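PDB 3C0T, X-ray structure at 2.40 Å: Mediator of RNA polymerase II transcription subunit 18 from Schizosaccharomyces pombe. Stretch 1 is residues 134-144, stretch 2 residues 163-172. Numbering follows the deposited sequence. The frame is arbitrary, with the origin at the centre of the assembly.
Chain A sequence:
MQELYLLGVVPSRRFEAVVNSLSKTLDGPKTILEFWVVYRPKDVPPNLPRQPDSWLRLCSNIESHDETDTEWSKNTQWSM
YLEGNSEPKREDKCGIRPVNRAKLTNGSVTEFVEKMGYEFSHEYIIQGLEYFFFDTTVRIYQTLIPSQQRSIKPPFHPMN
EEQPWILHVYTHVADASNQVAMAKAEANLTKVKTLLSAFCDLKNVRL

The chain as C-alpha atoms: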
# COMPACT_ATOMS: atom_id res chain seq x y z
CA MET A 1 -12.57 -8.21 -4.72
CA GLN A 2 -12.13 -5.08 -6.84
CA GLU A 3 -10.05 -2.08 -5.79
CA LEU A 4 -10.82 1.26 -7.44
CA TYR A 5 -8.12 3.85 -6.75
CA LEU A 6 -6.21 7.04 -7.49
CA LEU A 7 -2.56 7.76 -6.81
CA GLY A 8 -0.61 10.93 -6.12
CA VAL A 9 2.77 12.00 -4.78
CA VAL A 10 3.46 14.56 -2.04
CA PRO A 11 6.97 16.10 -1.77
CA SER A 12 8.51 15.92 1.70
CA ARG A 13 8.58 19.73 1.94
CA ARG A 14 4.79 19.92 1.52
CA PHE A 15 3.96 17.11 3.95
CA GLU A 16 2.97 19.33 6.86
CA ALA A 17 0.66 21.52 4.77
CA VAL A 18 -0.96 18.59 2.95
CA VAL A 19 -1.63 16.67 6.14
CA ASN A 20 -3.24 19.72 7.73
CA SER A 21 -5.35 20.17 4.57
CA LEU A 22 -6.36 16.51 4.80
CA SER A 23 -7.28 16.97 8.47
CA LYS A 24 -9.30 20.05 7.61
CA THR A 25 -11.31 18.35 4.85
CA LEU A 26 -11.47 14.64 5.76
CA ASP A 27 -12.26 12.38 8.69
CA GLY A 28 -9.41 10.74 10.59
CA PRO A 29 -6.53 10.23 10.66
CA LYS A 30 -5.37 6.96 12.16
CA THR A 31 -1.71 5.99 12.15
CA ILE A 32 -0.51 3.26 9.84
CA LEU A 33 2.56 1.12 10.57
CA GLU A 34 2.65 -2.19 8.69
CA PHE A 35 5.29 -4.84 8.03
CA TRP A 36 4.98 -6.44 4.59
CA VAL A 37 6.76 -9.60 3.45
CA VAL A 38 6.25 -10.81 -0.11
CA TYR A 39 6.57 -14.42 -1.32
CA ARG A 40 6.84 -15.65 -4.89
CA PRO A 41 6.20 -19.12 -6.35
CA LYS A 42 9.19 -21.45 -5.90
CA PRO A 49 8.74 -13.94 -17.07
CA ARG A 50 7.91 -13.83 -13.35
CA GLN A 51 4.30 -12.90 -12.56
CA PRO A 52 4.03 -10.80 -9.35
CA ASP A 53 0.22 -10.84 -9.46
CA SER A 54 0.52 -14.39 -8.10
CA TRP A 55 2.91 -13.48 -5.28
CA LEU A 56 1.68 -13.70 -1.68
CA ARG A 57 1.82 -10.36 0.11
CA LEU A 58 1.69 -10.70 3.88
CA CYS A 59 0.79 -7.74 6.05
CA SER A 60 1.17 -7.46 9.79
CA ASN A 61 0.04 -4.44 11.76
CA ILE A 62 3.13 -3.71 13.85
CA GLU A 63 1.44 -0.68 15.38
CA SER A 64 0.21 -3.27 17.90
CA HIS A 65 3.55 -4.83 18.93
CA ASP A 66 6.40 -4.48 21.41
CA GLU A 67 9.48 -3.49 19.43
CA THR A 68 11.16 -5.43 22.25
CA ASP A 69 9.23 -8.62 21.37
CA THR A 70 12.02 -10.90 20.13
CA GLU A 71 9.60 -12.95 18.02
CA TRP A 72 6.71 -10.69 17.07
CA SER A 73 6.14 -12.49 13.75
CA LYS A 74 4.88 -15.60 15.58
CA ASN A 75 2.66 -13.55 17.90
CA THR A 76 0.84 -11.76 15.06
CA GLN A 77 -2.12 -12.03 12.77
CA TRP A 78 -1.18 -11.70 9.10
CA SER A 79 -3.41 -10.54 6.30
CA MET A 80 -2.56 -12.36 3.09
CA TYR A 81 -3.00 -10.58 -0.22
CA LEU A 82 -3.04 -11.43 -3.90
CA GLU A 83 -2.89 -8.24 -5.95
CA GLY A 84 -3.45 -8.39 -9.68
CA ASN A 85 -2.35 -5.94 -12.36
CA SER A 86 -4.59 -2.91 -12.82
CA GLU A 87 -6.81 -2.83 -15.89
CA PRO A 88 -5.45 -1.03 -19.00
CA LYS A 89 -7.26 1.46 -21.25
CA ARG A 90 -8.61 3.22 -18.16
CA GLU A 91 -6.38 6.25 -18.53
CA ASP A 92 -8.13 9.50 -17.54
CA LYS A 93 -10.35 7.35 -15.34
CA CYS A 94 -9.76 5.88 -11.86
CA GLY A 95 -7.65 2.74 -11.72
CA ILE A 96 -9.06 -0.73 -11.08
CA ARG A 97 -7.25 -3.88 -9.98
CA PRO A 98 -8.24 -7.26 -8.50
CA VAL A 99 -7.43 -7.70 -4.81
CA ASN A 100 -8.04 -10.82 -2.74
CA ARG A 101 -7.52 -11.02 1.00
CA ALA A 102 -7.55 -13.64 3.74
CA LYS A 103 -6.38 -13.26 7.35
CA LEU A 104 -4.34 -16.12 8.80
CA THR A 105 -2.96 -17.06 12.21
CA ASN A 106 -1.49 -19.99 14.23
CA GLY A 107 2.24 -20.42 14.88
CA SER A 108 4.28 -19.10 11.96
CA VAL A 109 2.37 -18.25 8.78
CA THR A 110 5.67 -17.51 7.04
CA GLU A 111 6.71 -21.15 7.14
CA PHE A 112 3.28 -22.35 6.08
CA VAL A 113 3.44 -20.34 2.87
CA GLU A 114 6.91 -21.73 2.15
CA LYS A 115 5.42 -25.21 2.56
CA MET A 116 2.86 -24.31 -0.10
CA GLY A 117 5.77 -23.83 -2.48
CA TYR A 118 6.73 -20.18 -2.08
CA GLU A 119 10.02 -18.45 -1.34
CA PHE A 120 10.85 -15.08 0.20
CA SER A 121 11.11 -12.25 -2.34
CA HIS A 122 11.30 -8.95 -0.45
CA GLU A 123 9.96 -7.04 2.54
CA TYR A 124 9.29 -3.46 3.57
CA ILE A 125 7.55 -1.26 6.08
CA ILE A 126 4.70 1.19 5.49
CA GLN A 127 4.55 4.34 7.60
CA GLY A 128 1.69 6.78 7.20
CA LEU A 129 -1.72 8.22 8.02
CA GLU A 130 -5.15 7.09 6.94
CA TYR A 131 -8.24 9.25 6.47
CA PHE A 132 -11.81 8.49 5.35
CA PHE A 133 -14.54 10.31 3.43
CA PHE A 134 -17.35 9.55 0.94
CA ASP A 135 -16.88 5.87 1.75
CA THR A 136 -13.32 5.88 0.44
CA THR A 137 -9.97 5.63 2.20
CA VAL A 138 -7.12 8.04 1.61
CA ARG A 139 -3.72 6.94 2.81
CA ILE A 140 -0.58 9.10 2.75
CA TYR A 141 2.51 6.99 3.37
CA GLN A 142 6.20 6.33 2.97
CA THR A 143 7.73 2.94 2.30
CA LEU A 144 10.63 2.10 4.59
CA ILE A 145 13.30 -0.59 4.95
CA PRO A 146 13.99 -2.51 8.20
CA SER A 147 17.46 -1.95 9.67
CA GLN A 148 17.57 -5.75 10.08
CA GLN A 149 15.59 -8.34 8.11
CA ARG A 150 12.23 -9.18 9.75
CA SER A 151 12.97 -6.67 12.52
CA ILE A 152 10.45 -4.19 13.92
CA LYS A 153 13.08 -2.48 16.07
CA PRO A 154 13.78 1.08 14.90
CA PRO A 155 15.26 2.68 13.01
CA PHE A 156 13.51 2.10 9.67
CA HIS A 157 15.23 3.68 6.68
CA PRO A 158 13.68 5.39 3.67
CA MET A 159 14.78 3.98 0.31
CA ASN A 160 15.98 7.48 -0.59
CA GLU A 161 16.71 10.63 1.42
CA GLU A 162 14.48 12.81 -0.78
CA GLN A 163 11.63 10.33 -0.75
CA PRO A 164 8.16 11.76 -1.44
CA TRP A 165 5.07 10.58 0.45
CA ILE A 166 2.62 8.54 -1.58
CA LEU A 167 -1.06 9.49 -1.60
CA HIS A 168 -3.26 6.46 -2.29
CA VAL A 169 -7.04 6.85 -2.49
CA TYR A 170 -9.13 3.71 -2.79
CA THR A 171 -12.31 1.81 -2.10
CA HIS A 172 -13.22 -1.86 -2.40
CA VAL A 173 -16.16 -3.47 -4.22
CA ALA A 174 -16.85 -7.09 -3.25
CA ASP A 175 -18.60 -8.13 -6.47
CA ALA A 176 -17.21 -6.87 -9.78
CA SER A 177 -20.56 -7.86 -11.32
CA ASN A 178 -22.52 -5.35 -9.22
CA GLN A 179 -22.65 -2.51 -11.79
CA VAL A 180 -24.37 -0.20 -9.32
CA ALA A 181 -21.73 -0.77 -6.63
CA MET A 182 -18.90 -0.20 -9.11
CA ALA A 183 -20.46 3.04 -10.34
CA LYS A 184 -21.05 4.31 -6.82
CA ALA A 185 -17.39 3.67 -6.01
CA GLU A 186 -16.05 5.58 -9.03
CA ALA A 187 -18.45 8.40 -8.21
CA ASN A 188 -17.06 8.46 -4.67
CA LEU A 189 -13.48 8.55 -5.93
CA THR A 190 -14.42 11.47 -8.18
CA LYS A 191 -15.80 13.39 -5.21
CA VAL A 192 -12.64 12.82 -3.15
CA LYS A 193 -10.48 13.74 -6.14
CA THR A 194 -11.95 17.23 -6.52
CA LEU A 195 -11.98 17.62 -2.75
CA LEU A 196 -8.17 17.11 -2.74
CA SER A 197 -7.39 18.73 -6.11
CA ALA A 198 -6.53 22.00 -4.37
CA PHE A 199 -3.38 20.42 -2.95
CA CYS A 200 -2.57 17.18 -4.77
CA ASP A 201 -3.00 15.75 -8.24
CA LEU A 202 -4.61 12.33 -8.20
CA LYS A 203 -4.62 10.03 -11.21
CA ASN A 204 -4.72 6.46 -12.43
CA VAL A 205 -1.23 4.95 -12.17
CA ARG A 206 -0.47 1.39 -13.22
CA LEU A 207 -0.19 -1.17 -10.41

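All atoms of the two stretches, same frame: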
# COMPACT_ATOMS: atom_id res chain seq x y z
N PHE A 134 -16.55 10.04 2.07
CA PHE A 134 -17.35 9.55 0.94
C PHE A 134 -17.15 8.06 0.73
O PHE A 134 -17.07 7.59 -0.41
CB PHE A 134 -16.98 10.29 -0.35
CG PHE A 134 -17.46 11.71 -0.38
CD1 PHE A 134 -16.57 12.75 -0.61
CD2 PHE A 134 -18.81 12.00 -0.19
CE1 PHE A 134 -17.01 14.08 -0.64
CE2 PHE A 134 -19.27 13.32 -0.21
CZ PHE A 134 -18.37 14.36 -0.44
N ASP A 135 -17.07 7.31 1.83
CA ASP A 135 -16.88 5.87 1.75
C ASP A 135 -15.61 5.42 1.05
O ASP A 135 -15.56 4.32 0.48
CB ASP A 135 -18.07 5.23 1.05
CG ASP A 135 -19.00 4.58 2.01
OD1 ASP A 135 -19.68 5.31 2.78
OD2 ASP A 135 -19.04 3.33 2.01
N THR A 136 -14.59 6.26 1.06
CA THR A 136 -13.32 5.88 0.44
C THR A 136 -12.24 6.10 1.49
O THR A 136 -12.47 6.80 2.49
CB THR A 136 -12.98 6.75 -0.79
OG1 THR A 136 -12.60 8.06 -0.35
CG2 THR A 136 -14.18 6.87 -1.72
N THR A 137 -11.08 5.50 1.28
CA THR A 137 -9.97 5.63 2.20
C THR A 137 -8.85 6.37 1.49
O THR A 137 -8.56 6.12 0.32
CB THR A 137 -9.44 4.25 2.64
OG1 THR A 137 -10.46 3.56 3.36
CG2 THR A 137 -8.21 4.41 3.53
N VAL A 138 -8.23 7.31 2.19
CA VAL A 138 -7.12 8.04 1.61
C VAL A 138 -5.95 7.88 2.56
O VAL A 138 -5.98 8.31 3.71
CB VAL A 138 -7.48 9.51 1.36
CG1 VAL A 138 -8.57 9.93 2.28
CG2 VAL A 138 -6.25 10.39 1.51
N ARG A 139 -4.92 7.22 2.05
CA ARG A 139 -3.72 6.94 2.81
C ARG A 139 -2.53 7.72 2.26
O ARG A 139 -2.33 7.79 1.05
CB ARG A 139 -3.45 5.42 2.75
CG ARG A 139 -2.12 4.98 3.30
CD ARG A 139 -1.88 3.48 3.07
NE ARG A 139 -2.75 2.63 3.88
CZ ARG A 139 -2.41 1.41 4.29
NH1 ARG A 139 -1.23 0.90 3.96
NH2 ARG A 139 -3.24 0.71 5.06
N ILE A 140 -1.77 8.36 3.15
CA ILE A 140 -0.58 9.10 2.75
C ILE A 140 0.53 8.36 3.49
O ILE A 140 0.53 8.29 4.72
CB ILE A 140 -0.66 10.60 3.13
CG1 ILE A 140 0.58 11.34 2.62
CG2 ILE A 140 -0.85 10.77 4.63
CD1 ILE A 140 0.45 12.85 2.67
N TYR A 141 1.47 7.79 2.74
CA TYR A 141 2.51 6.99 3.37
C TYR A 141 3.88 7.04 2.73
O TYR A 141 4.08 7.58 1.65
CB TYR A 141 2.08 5.53 3.41
CG TYR A 141 2.04 4.88 2.03
CD1 TYR A 141 0.94 5.04 1.19
CD2 TYR A 141 3.11 4.11 1.57
CE1 TYR A 141 0.90 4.44 -0.07
CE2 TYR A 141 3.08 3.51 0.31
CZ TYR A 141 1.97 3.68 -0.51
OH TYR A 141 1.93 3.08 -1.76
N GLN A 142 4.82 6.41 3.42
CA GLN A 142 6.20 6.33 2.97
C GLN A 142 6.58 4.86 3.11
O GLN A 142 6.17 4.20 4.07
CB GLN A 142 7.07 7.20 3.87
CG GLN A 142 8.30 7.74 3.18
CD GLN A 142 8.85 8.95 3.88
OE1 GLN A 142 9.30 8.87 5.03
NE2 GLN A 142 8.79 10.10 3.20
N THR A 143 7.34 4.33 2.16
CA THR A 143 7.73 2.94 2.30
C THR A 143 9.17 2.89 2.80
O THR A 143 10.08 3.49 2.22
CB THR A 143 7.50 2.12 0.98
OG1 THR A 143 8.74 1.85 0.34
CG2 THR A 143 6.59 2.87 0.05
N LEU A 144 9.35 2.21 3.92
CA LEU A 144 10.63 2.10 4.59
C LEU A 144 11.28 0.72 4.50
O LEU A 144 10.67 -0.24 4.04
CB LEU A 144 10.46 2.50 6.06
CG LEU A 144 10.46 3.99 6.44
CD1 LEU A 144 10.35 4.90 5.21
CD2 LEU A 144 9.31 4.25 7.41
N GLN A 163 12.80 11.14 -0.46
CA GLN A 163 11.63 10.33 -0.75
C GLN A 163 10.30 11.05 -0.55
O GLN A 163 10.03 11.58 0.53
CB GLN A 163 11.66 9.10 0.14
CG GLN A 163 10.74 7.99 -0.28
CD GLN A 163 10.97 6.75 0.55
OE1 GLN A 163 12.08 6.26 0.62
NE2 GLN A 163 9.91 6.25 1.18
N PRO A 164 9.46 11.09 -1.59
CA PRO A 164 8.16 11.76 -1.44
C PRO A 164 7.19 10.83 -0.72
O PRO A 164 7.44 9.62 -0.60
CB PRO A 164 7.74 11.99 -2.89
CG PRO A 164 8.26 10.75 -3.56
CD PRO A 164 9.65 10.63 -2.97
N TRP A 165 6.09 11.39 -0.21
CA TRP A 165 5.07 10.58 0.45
C TRP A 165 4.12 10.19 -0.67
O TRP A 165 3.92 10.95 -1.62
CB TRP A 165 4.32 11.39 1.49
CG TRP A 165 5.11 11.66 2.73
CD1 TRP A 165 6.07 12.61 2.89
CD2 TRP A 165 5.00 10.97 3.98
NE1 TRP A 165 6.58 12.55 4.17
CE2 TRP A 165 5.94 11.55 4.86
CE3 TRP A 165 4.21 9.91 4.44
CZ2 TRP A 165 6.11 11.12 6.18
CZ3 TRP A 165 4.37 9.47 5.77
CH2 TRP A 165 5.32 10.08 6.62
N ILE A 166 3.55 9.00 -0.57
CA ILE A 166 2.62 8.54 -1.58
C ILE A 166 1.20 8.73 -1.07
O ILE A 166 0.90 8.42 0.09
CB ILE A 166 2.85 7.04 -1.91
CG1 ILE A 166 4.22 6.88 -2.58
CG2 ILE A 166 1.74 6.52 -2.83
CD1 ILE A 166 4.57 5.44 -2.90
N LEU A 167 0.34 9.27 -1.93
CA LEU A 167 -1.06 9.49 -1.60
C LEU A 167 -1.87 8.46 -2.37
O LEU A 167 -1.94 8.53 -3.60
CB LEU A 167 -1.52 10.90 -2.01
CG LEU A 167 -2.04 11.84 -0.93
CD1 LEU A 167 -2.74 13.01 -1.59
CD2 LEU A 167 -3.01 11.14 0.00
N HIS A 168 -2.47 7.52 -1.66
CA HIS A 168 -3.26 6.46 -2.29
C HIS A 168 -4.71 6.53 -1.84
O HIS A 168 -5.02 6.38 -0.66
CB HIS A 168 -2.66 5.09 -1.92
CG HIS A 168 -3.33 3.93 -2.57
ND1 HIS A 168 -2.98 2.62 -2.31
CD2 HIS A 168 -4.34 3.86 -3.48
CE1 HIS A 168 -3.73 1.81 -3.03
NE2 HIS A 168 -4.57 2.53 -3.74
N VAL A 169 -5.61 6.77 -2.80
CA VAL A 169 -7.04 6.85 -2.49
C VAL A 169 -7.71 5.62 -3.10
O VAL A 169 -7.52 5.32 -4.28
CB VAL A 169 -7.67 8.13 -3.09
CG1 VAL A 169 -9.13 8.24 -2.65
CG2 VAL A 169 -6.88 9.36 -2.65
N TYR A 170 -8.50 4.91 -2.29
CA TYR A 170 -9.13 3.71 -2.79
C TYR A 170 -10.40 3.31 -2.06
O TYR A 170 -10.72 3.83 -0.99
CB TYR A 170 -8.15 2.53 -2.71
CG TYR A 170 -7.72 2.20 -1.29
CD1 TYR A 170 -6.69 2.90 -0.66
CD2 TYR A 170 -8.38 1.21 -0.55
CE1 TYR A 170 -6.33 2.63 0.67
CE2 TYR A 170 -8.03 0.93 0.77
CZ TYR A 170 -7.01 1.66 1.38
OH TYR A 170 -6.69 1.42 2.70
N THR A 171 -11.11 2.37 -2.67
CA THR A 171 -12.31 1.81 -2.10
C THR A 171 -12.43 0.41 -2.68
O THR A 171 -11.92 0.14 -3.77
CB THR A 171 -13.55 2.64 -2.43
OG1 THR A 171 -14.66 2.12 -1.68
CG2 THR A 171 -13.87 2.59 -3.92
N HIS A 172 -13.07 -0.49 -1.95
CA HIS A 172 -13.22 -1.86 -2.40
C HIS A 172 -14.67 -2.23 -2.72
O HIS A 172 -15.60 -1.83 -2.02
CB HIS A 172 -12.70 -2.83 -1.34
CG HIS A 172 -11.23 -2.75 -1.11
ND1 HIS A 172 -10.30 -3.01 -2.09
CD2 HIS A 172 -10.52 -2.44 0.01
CE1 HIS A 172 -9.08 -2.87 -1.59
NE2 HIS A 172 -9.19 -2.53 -0.32
O HOH W 1 -12.53 2.50 1.53
O HOH W 2 7.50 6.59 0.18

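Two neighbouring antiparallel strands, 136-144 and 165-172, are zipped together by paired backbone hydrogen bonds, with side chains packing on both faces of the sheet and side-chain and water bridges where the regular pairing stops. The contact buries 993 Å² in all.

The backbone sets the register. Thr 137 pairs with Tyr 170, N to O at 2.8 Å and O to N at 2.9 Å; Arg 139 pairs with His 168, N to O at 2.8 Å and O to N at 2.7 Å; Tyr 141 pairs with Ile 166, N to O at 2.8 Å and O to N at 2.7 Å. Between these lie the non-hydrogen-bonded pairs Val 138 with Val 169 and Ile 140 with Leu 167. Val 138 CA and Val 169 CA draw in to 4.3 Å, and Ile 140 CA and Leu 167 CA to 4.4 Å, and CA-H groups face carbonyls, most closely Ile 140 CA to Ile 166 O at 3.1 Å.

Alternation gives each face its own character. The face carrying Val 138, Ile 140, Leu 167 and Val 169 is buried and aliphatic. Leu 167 serves two partners with one methyl: its CD2 lies 3.7 Å from Val 138 CG2 and 4.0 Å from Ile 140 CB. Branched residues suit this face, being compact beside the backbone and wholly apolar.

On the other face, two of the three hydrogen-bonded pairs set a tyrosine ring against a carbon of the partner's side chain; Arg 139 with His 168 does not. Tyr 141 and Tyr 170 both adopt chi1 p, which brings each ring back across its partner. Ile 166 CB sits over the Tyr 141 ring, 3.9 Å from its centroid, and Thr 137 CB sits over the Tyr 170 ring, 4.0 Å from its centroid. The Tyr 141 ring also meets His 168 with its edge, Tyr 141 CE1 to His 168 CB at 4.1 Å. Arg 139 extends its chain on this face, and its guanidinium is hydrogen-bonded elsewhere in the structure.

Near Gln 142, side chains take over from the ladder. Gln 142 CB packs over the six-membered ring of Trp 165, 4.1 Å from its centroid, a broad surface that suits the aliphatic part of a long polar residue. Gln 163, extended with chi1 and chi2 t, donates from NE2 to Thr 143 O at 3.0 Å. Water 2 accepts from Gln 163 NE2 and Thr 143 N and donates to Pro 164 O, satisfying backbone groups beyond the last pair.

At the other end, Thr 171 OG1 donates to Asp 135 O at 3.2 Å, while water 1 links Thr 137 OG1 to Tyr 170 O, the latter bond weak.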